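Local coordinates for protein SusD homolog (Bacteroides thetaiotaomicron, PDB 4MRU) that probably binds mucin O-glycans at the cell surface, as a SusD-like outer-membrane lipoprotein with a TPR-like helical fold, at residues T61-L66 and I298-S303; D172-G177 and K191-R196; D186-K191 and D237-H242; D257-A262 and Y311-M316. All blocks are in the same frame, centred on the assembly; numbering follows the deposited sequence.

Contact 1 (T61-L66 and I298-S303)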
# COMPACT_ATOMS: atom_id res chain seq x y z
N THR A 61 -0.64 -3.40 -20.09
CA THR A 61 -0.19 -3.33 -21.48
C THR A 61 -1.08 -4.06 -22.43
O THR A 61 -0.95 -3.89 -23.66
CB THR A 61 1.19 -4.02 -21.63
OG1 THR A 61 1.09 -5.38 -21.19
CG2 THR A 61 2.22 -3.29 -20.84
N ARG A 62 -2.02 -4.85 -21.92
CA ARG A 62 -2.80 -5.72 -22.79
C ARG A 62 -4.04 -5.02 -23.32
O ARG A 62 -5.04 -4.89 -22.61
CB ARG A 62 -3.16 -7.03 -22.08
CG ARG A 62 -1.92 -7.83 -21.67
CD ARG A 62 -1.07 -8.22 -22.88
NE ARG A 62 0.22 -8.78 -22.50
CZ ARG A 62 1.20 -9.07 -23.34
NH1 ARG A 62 1.04 -8.87 -24.66
NH2 ARG A 62 2.34 -9.58 -22.85
N THR A 63 -3.97 -4.62 -24.60
CA THR A 63 -4.99 -3.76 -25.24
C THR A 63 -6.28 -4.50 -25.49
O THR A 63 -7.34 -3.87 -25.67
CB THR A 63 -4.48 -3.18 -26.57
OG1 THR A 63 -4.08 -4.25 -27.46
CG2 THR A 63 -3.31 -2.26 -26.29
N GLY A 64 -6.23 -5.82 -25.46
CA GLY A 64 -7.44 -6.62 -25.57
C GLY A 64 -8.28 -6.65 -24.31
O GLY A 64 -9.42 -7.06 -24.35
N TRP A 65 -7.74 -6.20 -23.18
CA TRP A 65 -8.51 -6.22 -21.94
C TRP A 65 -9.46 -5.01 -21.90
O TRP A 65 -9.00 -3.86 -21.82
CB TRP A 65 -7.63 -6.19 -20.69
CG TRP A 65 -6.68 -7.37 -20.48
CD1 TRP A 65 -6.62 -8.51 -21.22
CD2 TRP A 65 -5.72 -7.52 -19.44
NE1 TRP A 65 -5.65 -9.34 -20.73
CE2 TRP A 65 -5.09 -8.77 -19.63
CE3 TRP A 65 -5.29 -6.71 -18.38
CZ2 TRP A 65 -4.09 -9.22 -18.81
CZ3 TRP A 65 -4.28 -7.17 -17.57
CH2 TRP A 65 -3.68 -8.41 -17.81
N LEU A 66 -10.76 -5.28 -21.87
CA LEU A 66 -11.78 -4.21 -21.84
C LEU A 66 -12.56 -4.08 -20.52
O LEU A 66 -13.30 -3.11 -20.35
CB LEU A 66 -12.77 -4.44 -22.98
CG LEU A 66 -12.11 -4.41 -24.38
CD1 LEU A 66 -13.15 -4.69 -25.45
CD2 LEU A 66 -11.42 -3.10 -24.65
N ILE A 298 -7.29 3.75 -19.87
CA ILE A 298 -7.42 3.97 -21.26
C ILE A 298 -7.76 2.65 -21.96
O ILE A 298 -7.61 1.62 -21.36
CB ILE A 298 -6.10 4.47 -21.86
CG1 ILE A 298 -4.99 3.44 -21.64
CG2 ILE A 298 -5.72 5.84 -21.27
CD1 ILE A 298 -3.72 3.69 -22.43
N ASN A 299 -8.19 2.74 -23.22
CA ASN A 299 -8.29 1.60 -24.14
C ASN A 299 -7.44 1.96 -25.35
O ASN A 299 -7.91 2.58 -26.28
CB ASN A 299 -9.74 1.31 -24.54
CG ASN A 299 -10.64 0.83 -23.38
OD1 ASN A 299 -11.86 0.95 -23.47
ND2 ASN A 299 -10.08 0.25 -22.38
N SER A 300 -6.15 1.65 -25.31
CA SER A 300 -5.26 2.07 -26.38
C SER A 300 -5.66 1.46 -27.72
O SER A 300 -5.99 0.29 -27.77
CB SER A 300 -3.81 1.66 -26.09
OG SER A 300 -2.94 1.98 -27.18
N PRO A 301 -5.54 2.23 -28.82
CA PRO A 301 -5.72 1.66 -30.18
C PRO A 301 -4.47 1.03 -30.73
O PRO A 301 -4.48 0.52 -31.83
CB PRO A 301 -6.05 2.89 -31.03
CG PRO A 301 -5.29 4.00 -30.35
CD PRO A 301 -5.24 3.68 -28.87
N PHE A 302 -3.37 1.07 -29.99
CA PHE A 302 -2.12 0.49 -30.47
C PHE A 302 -1.96 -0.99 -30.07
O PHE A 302 -2.87 -1.57 -29.45
CB PHE A 302 -0.98 1.37 -29.95
CG PHE A 302 -1.03 2.76 -30.52
CD1 PHE A 302 -1.06 2.97 -31.90
CD2 PHE A 302 -1.13 3.86 -29.70
CE1 PHE A 302 -1.14 4.25 -32.43
CE2 PHE A 302 -1.21 5.13 -30.21
CZ PHE A 302 -1.20 5.33 -31.58
N SER A 303 -0.83 -1.59 -30.45
CA SER A 303 -0.55 -3.01 -30.19
C SER A 303 -0.02 -3.20 -28.79
O SER A 303 0.46 -2.25 -28.17
CB SER A 303 0.45 -3.57 -31.21
OG SER A 303 1.79 -3.10 -31.00
O HOH W 1 -7.85 -1.04 -25.98
O HOH W 2 -7.61 -1.83 -23.14
O HOH W 3 -11.53 -0.92 -20.29
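The methyl group of Thr63 makes the closest direct approach between these two surface loops. CG2 lies 3.3 Å from the carbonyl O of Phe302 and also meets CB of Ser300, at 4.0 Å. It gets there because CG2 stands anti to the carbonyl carbon of Thr63, with OG1 in the crowded position between backbone N and carbonyl carbon (chi1 57°). Beside this, CD2 of Leu66 rests 4.2 Å from CG of Asn299, so an aliphatic branch packs against the amide.

A type I beta turn from Arg62 to Trp65, following strand 58-60, presents the carbonyls of Thr63 and Trp65 to waters that carry the polar part of the contact. One molecule lies within hydrogen-bonding reach of both Thr63 O and Ser300 O, bridging the two backbones. A second sits between Thr63 O and Trp65 O and makes a weak bond to Asn299 ND2. The third receives a hydrogen bond of 2.8 Å from Asn299 ND2 and donates weakly to Leu66 O. ND2 also bonds weakly to Ile298 O in its own loop, while OD1 of Asn299 is taken by Lys449.

In the other loop Ser300 OG, anti to its backbone N, accepts from Phe302 N in an ST turn, with a bond of 3.0 Å. Ser303 is the N-cap of helix 304-309, its OG capping Asp306 N. Further out, Asp304 at the start of that helix hydrogen-bonds Thr63 OG1 and forms a salt bridge with Arg62, whose NE pairs with Asp257. Over one face of the Trp65 indole, near its centre, lies CB of Arg62.

Contact 2 (D172-G177 and K191-R196)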
# COMPACT_ATOMS: atom_id res chain seq x y z
N ASP A 172 7.70 -9.86 26.65
CA ASP A 172 7.89 -10.72 27.82
C ASP A 172 8.73 -11.96 27.55
O ASP A 172 9.23 -12.57 28.52
CB ASP A 172 6.55 -11.20 28.36
CG ASP A 172 5.74 -10.08 29.00
OD1 ASP A 172 6.31 -9.01 29.30
OD2 ASP A 172 4.53 -10.27 29.20
N ASN A 173 8.92 -12.34 26.29
CA ASN A 173 9.69 -13.55 25.98
C ASN A 173 10.98 -13.38 25.17
O ASN A 173 11.75 -14.33 25.00
CB ASN A 173 8.79 -14.53 25.25
CG ASN A 173 7.74 -15.08 26.16
OD1 ASN A 173 8.02 -15.94 26.98
ND2 ASN A 173 6.52 -14.55 26.06
N MSE A 174 11.24 -12.17 24.71
CA MSE A 174 12.42 -11.97 23.89
C MSE A 174 13.69 -12.02 24.71
O MSE A 174 13.73 -11.69 25.91
CB MSE A 174 12.31 -10.63 23.21
CG MSE A 174 12.62 -9.42 24.08
SE MSE A 174 11.97 -8.00 22.89
CE MSE A 174 12.16 -6.51 24.21
N THR A 175 14.74 -12.46 24.05
CA THR A 175 16.03 -12.53 24.64
C THR A 175 17.07 -12.06 23.64
O THR A 175 16.82 -11.85 22.43
CB THR A 175 16.38 -13.96 25.05
OG1 THR A 175 16.70 -14.72 23.88
CG2 THR A 175 15.23 -14.66 25.85
N GLU A 176 18.27 -11.92 24.17
CA GLU A 176 19.45 -11.88 23.36
C GLU A 176 19.79 -13.30 22.86
O GLU A 176 19.29 -14.33 23.37
CB GLU A 176 20.57 -11.27 24.21
CG GLU A 176 21.90 -11.09 23.51
CD GLU A 176 21.77 -10.26 22.26
OE1 GLU A 176 21.65 -9.00 22.36
OE2 GLU A 176 21.79 -10.86 21.17
N GLY A 177 20.61 -13.35 21.83
CA GLY A 177 20.90 -14.60 21.16
C GLY A 177 19.72 -15.11 20.36
O GLY A 177 18.84 -14.35 19.98
N LYS A 191 14.60 -12.42 14.83
CA LYS A 191 14.96 -11.33 15.72
C LYS A 191 13.72 -10.62 16.24
O LYS A 191 13.14 -9.75 15.58
CB LYS A 191 15.93 -10.36 15.00
CG LYS A 191 16.52 -9.28 15.90
CD LYS A 191 17.70 -9.83 16.69
CE LYS A 191 18.25 -8.78 17.65
NZ LYS A 191 19.17 -9.46 18.61
N LEU A 192 13.31 -11.01 17.44
CA LEU A 192 12.06 -10.52 18.00
C LEU A 192 12.08 -9.02 18.26
O LEU A 192 11.05 -8.36 18.18
CB LEU A 192 11.74 -11.26 19.28
CG LEU A 192 11.64 -12.79 19.19
CD1 LEU A 192 11.09 -13.33 20.49
CD2 LEU A 192 10.79 -13.28 18.01
N GLN A 193 13.26 -8.46 18.55
CA GLN A 193 13.43 -7.02 18.72
C GLN A 193 13.01 -6.27 17.48
O GLN A 193 12.36 -5.23 17.54
CB GLN A 193 14.91 -6.70 19.10
CG GLN A 193 15.33 -7.23 20.47
CD GLN A 193 15.46 -8.77 20.59
OE1 GLN A 193 15.53 -9.49 19.59
NE2 GLN A 193 15.50 -9.26 21.83
N GLN A 194 13.37 -6.81 16.32
CA GLN A 194 12.98 -6.17 15.06
C GLN A 194 11.50 -6.34 14.79
O GLN A 194 10.87 -5.42 14.30
CB GLN A 194 13.83 -6.70 13.89
CG GLN A 194 15.25 -6.14 13.91
CD GLN A 194 16.09 -6.73 12.81
OE1 GLN A 194 16.09 -7.95 12.60
NE2 GLN A 194 16.76 -5.88 12.07
N TRP A 195 10.94 -7.52 15.10
CA TRP A 195 9.48 -7.70 15.02
C TRP A 195 8.75 -6.64 15.85
O TRP A 195 7.71 -6.13 15.40
CB TRP A 195 9.04 -9.11 15.41
CG TRP A 195 9.24 -10.08 14.31
CD1 TRP A 195 10.14 -11.09 14.26
CD2 TRP A 195 8.54 -10.09 13.06
NE1 TRP A 195 10.03 -11.77 13.06
CE2 TRP A 195 9.06 -11.17 12.30
CE3 TRP A 195 7.55 -9.29 12.50
CZ2 TRP A 195 8.62 -11.45 11.01
CZ3 TRP A 195 7.10 -9.56 11.20
CH2 TRP A 195 7.60 -10.67 10.48
N ARG A 196 9.28 -6.26 17.02
CA ARG A 196 8.59 -5.20 17.80
C ARG A 196 8.64 -3.82 17.13
O ARG A 196 7.66 -3.08 17.15
CB ARG A 196 9.14 -5.09 19.23
CG ARG A 196 8.82 -6.36 20.03
CD ARG A 196 9.14 -6.15 21.51
NE ARG A 196 8.17 -5.25 22.07
CZ ARG A 196 8.44 -4.18 22.80
NH1 ARG A 196 9.67 -3.84 23.12
NH2 ARG A 196 7.43 -3.46 23.24
O HOH W 4 18.27 -11.57 20.13
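Selenomethionine Met174 reaches from the chain just past helix 152-173 across the first turn of helix 192-209. Its CB meets CB of Leu192 at 4.0 Å, while CD1 of Leu192 reaches back to Met174 CA. CG occupies the crowded position between backbone N and carbonyl carbon (chi1 77°) and lies 3.7 Å from Gln193 NE2. Beyond CG the chain runs extended: SE touches Arg196 CD at 3.7 Å, crossing that side chain at about a right angle, and CE ends near NH1. Arg196 is held by a salt bridge from NE to Asp167.

Gln193, bent at chi2, sends NE2 to Thr175 O, a hydrogen bond of 3.0 Å that arrives well above the carbonyl plane. An alanine here has no NE2 to reach Thr175 O and would probably leave the loop and Met174 less firmly packed. A water within reach of the same carbonyl and of Gly177 O accepts from Lys191 NZ. Glu176 OE2 makes only a long salt bridge to Lys191 NZ, 3.9 Å away, but receives a straight bond from Gly177 N. At the protein surface, the exit of one helix thus packs against the N-terminal turn of the next, in the helix-rich architecture of SusD-like proteins.

Contact 3 (D186-K191 and D237-H242). With EDO (1,2-ethanediol), chain J.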
# COMPACT_ATOMS: atom_id res chain seq x y z
N ASP A 186 11.45 -15.48 7.28
CA ASP A 186 12.31 -14.89 6.20
C ASP A 186 12.19 -13.40 6.06
O ASP A 186 12.52 -12.80 5.01
CB ASP A 186 12.02 -15.60 4.87
CG ASP A 186 12.64 -17.01 4.83
OD1 ASP A 186 13.41 -17.36 5.74
OD2 ASP A 186 12.37 -17.74 3.87
N VAL A 187 11.72 -12.77 7.13
CA VAL A 187 11.64 -11.30 7.22
C VAL A 187 12.76 -10.85 8.14
O VAL A 187 13.67 -10.15 7.71
CB VAL A 187 10.27 -10.83 7.72
CG1 VAL A 187 10.26 -9.32 8.02
CG2 VAL A 187 9.22 -11.14 6.66
N TYR A 188 12.71 -11.30 9.40
CA TYR A 188 13.72 -10.90 10.39
C TYR A 188 14.56 -12.04 10.95
O TYR A 188 15.35 -11.83 11.90
CB TYR A 188 13.04 -10.14 11.53
CG TYR A 188 12.60 -8.75 11.18
CD1 TYR A 188 13.49 -7.82 10.62
CD2 TYR A 188 11.32 -8.33 11.45
CE1 TYR A 188 13.08 -6.53 10.33
CE2 TYR A 188 10.91 -7.06 11.17
CZ TYR A 188 11.79 -6.16 10.61
OH TYR A 188 11.33 -4.88 10.39
N TYR A 189 14.45 -13.23 10.36
CA TYR A 189 15.26 -14.37 10.76
C TYR A 189 15.31 -14.52 12.27
O TYR A 189 16.35 -14.77 12.87
CB TYR A 189 16.65 -14.23 10.14
CG TYR A 189 16.57 -14.17 8.61
CD1 TYR A 189 16.47 -15.33 7.86
CD2 TYR A 189 16.54 -12.94 7.93
CE1 TYR A 189 16.39 -15.28 6.47
CE2 TYR A 189 16.43 -12.88 6.56
CZ TYR A 189 16.36 -14.06 5.83
OH TYR A 189 16.27 -14.02 4.47
N GLY A 190 14.17 -14.37 12.89
CA GLY A 190 14.03 -14.75 14.31
C GLY A 190 14.32 -13.64 15.30
O GLY A 190 14.28 -13.87 16.49
N LYS A 191 14.60 -12.42 14.83
CA LYS A 191 14.96 -11.33 15.72
C LYS A 191 13.72 -10.62 16.24
O LYS A 191 13.14 -9.75 15.58
CB LYS A 191 15.93 -10.36 15.00
CG LYS A 191 16.52 -9.28 15.90
CD LYS A 191 17.70 -9.83 16.69
CE LYS A 191 18.25 -8.78 17.65
NZ LYS A 191 19.17 -9.46 18.61
N ASP A 237 16.68 -1.99 9.72
CA ASP A 237 15.55 -2.60 10.39
C ASP A 237 14.28 -2.67 9.50
O ASP A 237 13.23 -3.02 10.00
CB ASP A 237 15.26 -1.84 11.69
CG ASP A 237 16.37 -2.05 12.72
OD1 ASP A 237 16.93 -3.17 12.73
OD2 ASP A 237 16.66 -1.12 13.51
N ASN A 238 14.37 -2.30 8.23
CA ASN A 238 13.21 -2.37 7.35
C ASN A 238 12.68 -3.79 7.34
O ASN A 238 13.48 -4.74 7.40
CB ASN A 238 13.58 -1.95 5.91
CG ASN A 238 13.96 -0.47 5.78
OD1 ASN A 238 13.68 0.34 6.66
ND2 ASN A 238 14.55 -0.12 4.65
N ALA A 239 11.37 -3.93 7.20
CA ALA A 239 10.69 -5.22 7.11
C ALA A 239 10.60 -5.62 5.64
O ALA A 239 9.85 -4.99 4.87
CB ALA A 239 9.32 -5.14 7.71
N LEU A 240 11.39 -6.62 5.26
CA LEU A 240 11.41 -7.13 3.91
C LEU A 240 11.15 -8.61 3.99
O LEU A 240 11.77 -9.31 4.83
CB LEU A 240 12.77 -6.93 3.28
CG LEU A 240 13.19 -5.64 2.61
CD1 LEU A 240 12.89 -4.44 3.45
CD2 LEU A 240 14.68 -5.78 2.31
N PHE A 241 10.31 -9.14 3.09
CA PHE A 241 10.15 -10.59 2.95
C PHE A 241 11.12 -11.04 1.88
O PHE A 241 10.96 -10.75 0.70
CB PHE A 241 8.69 -10.96 2.64
CG PHE A 241 8.45 -12.41 2.42
CD1 PHE A 241 8.93 -13.38 3.31
CD2 PHE A 241 7.69 -12.83 1.33
CE1 PHE A 241 8.66 -14.71 3.13
CE2 PHE A 241 7.42 -14.18 1.15
CZ PHE A 241 7.92 -15.11 2.03
N HIS A 242 12.16 -11.74 2.32
CA HIS A 242 13.18 -12.23 1.43
C HIS A 242 12.76 -13.56 0.84
O HIS A 242 12.21 -14.45 1.54
CB HIS A 242 14.50 -12.42 2.21
CG HIS A 242 14.98 -11.20 2.90
ND1 HIS A 242 14.53 -10.83 4.14
CD2 HIS A 242 15.84 -10.23 2.52
CE1 HIS A 242 15.11 -9.71 4.52
NE2 HIS A 242 15.90 -9.31 3.54
C1 EDO J . 15.27 -16.49 2.75
O1 EDO J . 16.58 -16.02 2.98
C2 EDO J . 15.02 -16.47 1.25
O2 EDO J . 16.22 -16.78 0.52
O HOH W 5 11.09 -16.80 1.62
O HOH W 6 13.67 -7.52 6.86
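Strand 239-241, paired antiparallel with strand 322-325, has a loop ending in a type I' beta turn (Tyr188 to Lys191) packed along it. Asp237 comes first: its carbonyl O accepts a 2.7 Å hydrogen bond from Tyr188 OH, at the ring's edge and near its plane. A water bridges Asn238 O, Val187 O and Leu240 N, the last as donor. CB of Ala239 lies against the phenol end of Tyr188. A phenylalanine in place of Tyr188 lacks the hydroxyl that bonds Asp237 O, which would probably loosen the loop against the start of the strand. Tyr188 also meets Trp195 edge-to-face.

Leu240 contributes its carbonyl O, which receives a CA-H...O contact from Val187 CA at 3.1 Å. The valine's CG2 packs on CD1 of Phe241 at 4.0 Å, and Phe241 CE1 lies 3.9 Å from Asp186 CB. The backbone N and ND1 of His242 both donate to Asp186 O, the first in the carbonyl plane, the second from above it, each at 2.9 Å. The ND1 bond fixes the imidazole's rotation, with the acceptor in the ring plane. The Tyr189 ring lies oblique to the imidazole, planes at 43°, and Tyr189 OH meets O1 of a 1,2-ethanediol, probably a crystallisation additive, at 2.5 Å.

Contact 4 (D257-A262 and Y311-M316)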
# COMPACT_ATOMS: atom_id res chain seq x y z
N ASP A 257 2.98 -7.70 -18.69
CA ASP A 257 1.60 -7.29 -18.63
C ASP A 257 1.41 -5.87 -18.05
O ASP A 257 0.32 -5.33 -18.09
CB ASP A 257 0.77 -8.26 -17.78
CG ASP A 257 0.40 -9.54 -18.50
OD1 ASP A 257 0.68 -9.69 -19.70
OD2 ASP A 257 -0.18 -10.41 -17.82
N TYR A 258 2.45 -5.27 -17.48
CA TYR A 258 2.36 -3.96 -16.84
C TYR A 258 3.55 -3.09 -17.17
O TYR A 258 4.70 -3.58 -17.27
CB TYR A 258 2.23 -4.07 -15.29
CG TYR A 258 1.14 -5.03 -14.94
CD1 TYR A 258 -0.18 -4.62 -14.94
CD2 TYR A 258 1.40 -6.41 -14.80
CE1 TYR A 258 -1.22 -5.54 -14.73
CE2 TYR A 258 0.36 -7.32 -14.60
CZ TYR A 258 -0.93 -6.86 -14.57
OH TYR A 258 -1.94 -7.76 -14.43
N ARG A 259 3.30 -1.79 -17.30
CA ARG A 259 4.38 -0.83 -17.37
C ARG A 259 4.07 0.32 -16.42
O ARG A 259 2.97 0.43 -15.88
CB ARG A 259 4.61 -0.33 -18.82
CG ARG A 259 5.13 -1.35 -19.81
CD ARG A 259 6.55 -1.66 -19.45
NE ARG A 259 7.26 -2.70 -20.20
CZ ARG A 259 7.54 -3.93 -19.76
NH1 ARG A 259 7.03 -4.41 -18.63
NH2 ARG A 259 8.33 -4.69 -20.48
N VAL A 260 5.04 1.17 -16.24
CA VAL A 260 4.93 2.25 -15.31
C VAL A 260 3.93 3.30 -15.78
O VAL A 260 3.84 3.63 -16.96
CB VAL A 260 6.33 2.89 -15.07
CG1 VAL A 260 6.23 4.04 -14.09
CG2 VAL A 260 7.29 1.85 -14.55
N GLY A 261 3.18 3.83 -14.80
CA GLY A 261 2.15 4.79 -15.04
C GLY A 261 2.65 6.22 -15.20
O GLY A 261 3.76 6.58 -14.77
N ALA A 262 1.80 7.04 -15.83
CA ALA A 262 2.14 8.40 -16.15
C ALA A 262 2.39 9.23 -14.89
O ALA A 262 3.26 10.11 -14.88
CB ALA A 262 1.04 9.04 -16.95
N TYR A 311 7.06 2.36 -23.08
CA TYR A 311 6.98 2.85 -21.72
C TYR A 311 7.96 2.11 -20.81
O TYR A 311 8.24 0.95 -21.02
CB TYR A 311 5.55 2.71 -21.17
CG TYR A 311 4.58 3.42 -22.07
CD1 TYR A 311 4.49 4.81 -22.05
CD2 TYR A 311 3.76 2.71 -22.92
CE1 TYR A 311 3.62 5.47 -22.90
CE2 TYR A 311 2.89 3.36 -23.78
CZ TYR A 311 2.83 4.75 -23.77
OH TYR A 311 1.97 5.40 -24.62
N SER A 312 8.47 2.82 -19.82
CA SER A 312 9.37 2.26 -18.83
C SER A 312 8.71 1.09 -18.10
O SER A 312 7.51 1.11 -17.85
CB SER A 312 9.76 3.34 -17.81
OG SER A 312 10.55 4.33 -18.40
N ASN A 313 9.53 0.13 -17.71
CA ASN A 313 9.19 -0.91 -16.74
C ASN A 313 9.69 -0.53 -15.37
O ASN A 313 10.54 0.35 -15.24
CB ASN A 313 9.86 -2.23 -17.16
CG ASN A 313 9.30 -3.45 -16.46
OD1 ASN A 313 8.38 -3.38 -15.66
ND2 ASN A 313 9.88 -4.57 -16.76
N ARG A 314 9.18 -1.16 -14.32
CA ARG A 314 9.92 -1.12 -13.10
C ARG A 314 11.22 -1.90 -13.27
O ARG A 314 11.31 -2.76 -14.10
CB ARG A 314 9.09 -1.63 -11.90
CG ARG A 314 8.68 -3.06 -11.91
CD ARG A 314 7.83 -3.34 -10.66
NE ARG A 314 8.67 -3.53 -9.47
CZ ARG A 314 8.35 -4.29 -8.42
NH1 ARG A 314 7.17 -4.91 -8.35
NH2 ARG A 314 9.20 -4.44 -7.44
N LEU A 315 12.22 -1.54 -12.45
CA LEU A 315 13.53 -2.19 -12.43
C LEU A 315 13.52 -3.20 -11.29
O LEU A 315 13.47 -2.81 -10.13
CB LEU A 315 14.63 -1.16 -12.22
CG LEU A 315 16.06 -1.72 -12.16
CD1 LEU A 315 16.42 -2.36 -13.50
CD2 LEU A 315 17.05 -0.63 -11.77
N MSE A 316 13.47 -4.48 -11.62
CA MSE A 316 13.49 -5.51 -10.62
C MSE A 316 14.08 -6.77 -11.17
O MSE A 316 14.22 -6.94 -12.40
CB MSE A 316 12.05 -5.78 -10.19
CG MSE A 316 11.25 -6.52 -11.26
SE MSE A 316 9.41 -6.73 -10.55
CE MSE A 316 9.87 -7.64 -8.88
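This is a buried contact between strand 258-260 and the irregular chain that follows helix 304-309, joined by one backbone hydrogen bond and by an arginine laid across the neighbouring peptides. Val260 N donates to Ser312 O over 2.9 Å, nearly straight at 172° and in the carbonyl plane. Val260 CG2 folds over the same peptide chain, 3.5 Å from Asn313 C.

The CG of Arg259 is anti to the carbonyl carbon and the chain bends at chi2 (-70°), which brings CD against the carbonyls of Tyr311 and Ser312, 3.3 Å from Ser312 O. The guanidinium then stacks on the amide of Asn313, the two planes only 21° apart, with NH1 3.3 Å from Asn313 CG. The stacked groups make no hydrogen bond to each other. Instead NH1 turns back to Tyr258 O, at 2.8 Å and in the plane of that carbonyl, and also reaches Phe252 O, while NE is taken by Ile308 O. Three carbonyls thus grip the guanidinium, hold it flat on the amide and probably help to offset its charge in the interior.

Outside the pair, Ser312 OG bonds Thr281 O, and Tyr311 OH reaches Asp383. On the 58-60 side, Arg259 pairs with Gly59 through the backbone, so the contact builds outward from a small two-stranded antiparallel sheet set among the helices of this SusD-like fold.

In the fold
The four contacts form two groups. Contacts 1 and 4 have centres 15 Å apart and touch: Thr61 N lies 2.9 Å from Asp257 O, a probable hydrogen bond, and Thr61 CG2 packs on Arg259 CG. Contacts 2 and 3, with centres 12 Å apart, share Lys191; Gln194 NE2 approaches Asp237 OD1 to 2.8 Å, another probable hydrogen bond, and Trp195 packs on Val187. In each group the segments alternate along the chain. Contacts 1 and 2 lie on opposite sides of the chain's centre, their centres 50 Å apart, whereas contacts 3 and 4 come within about 10 Å at their nearest atoms. All four lie away from the magnesium-binding residue Asn373.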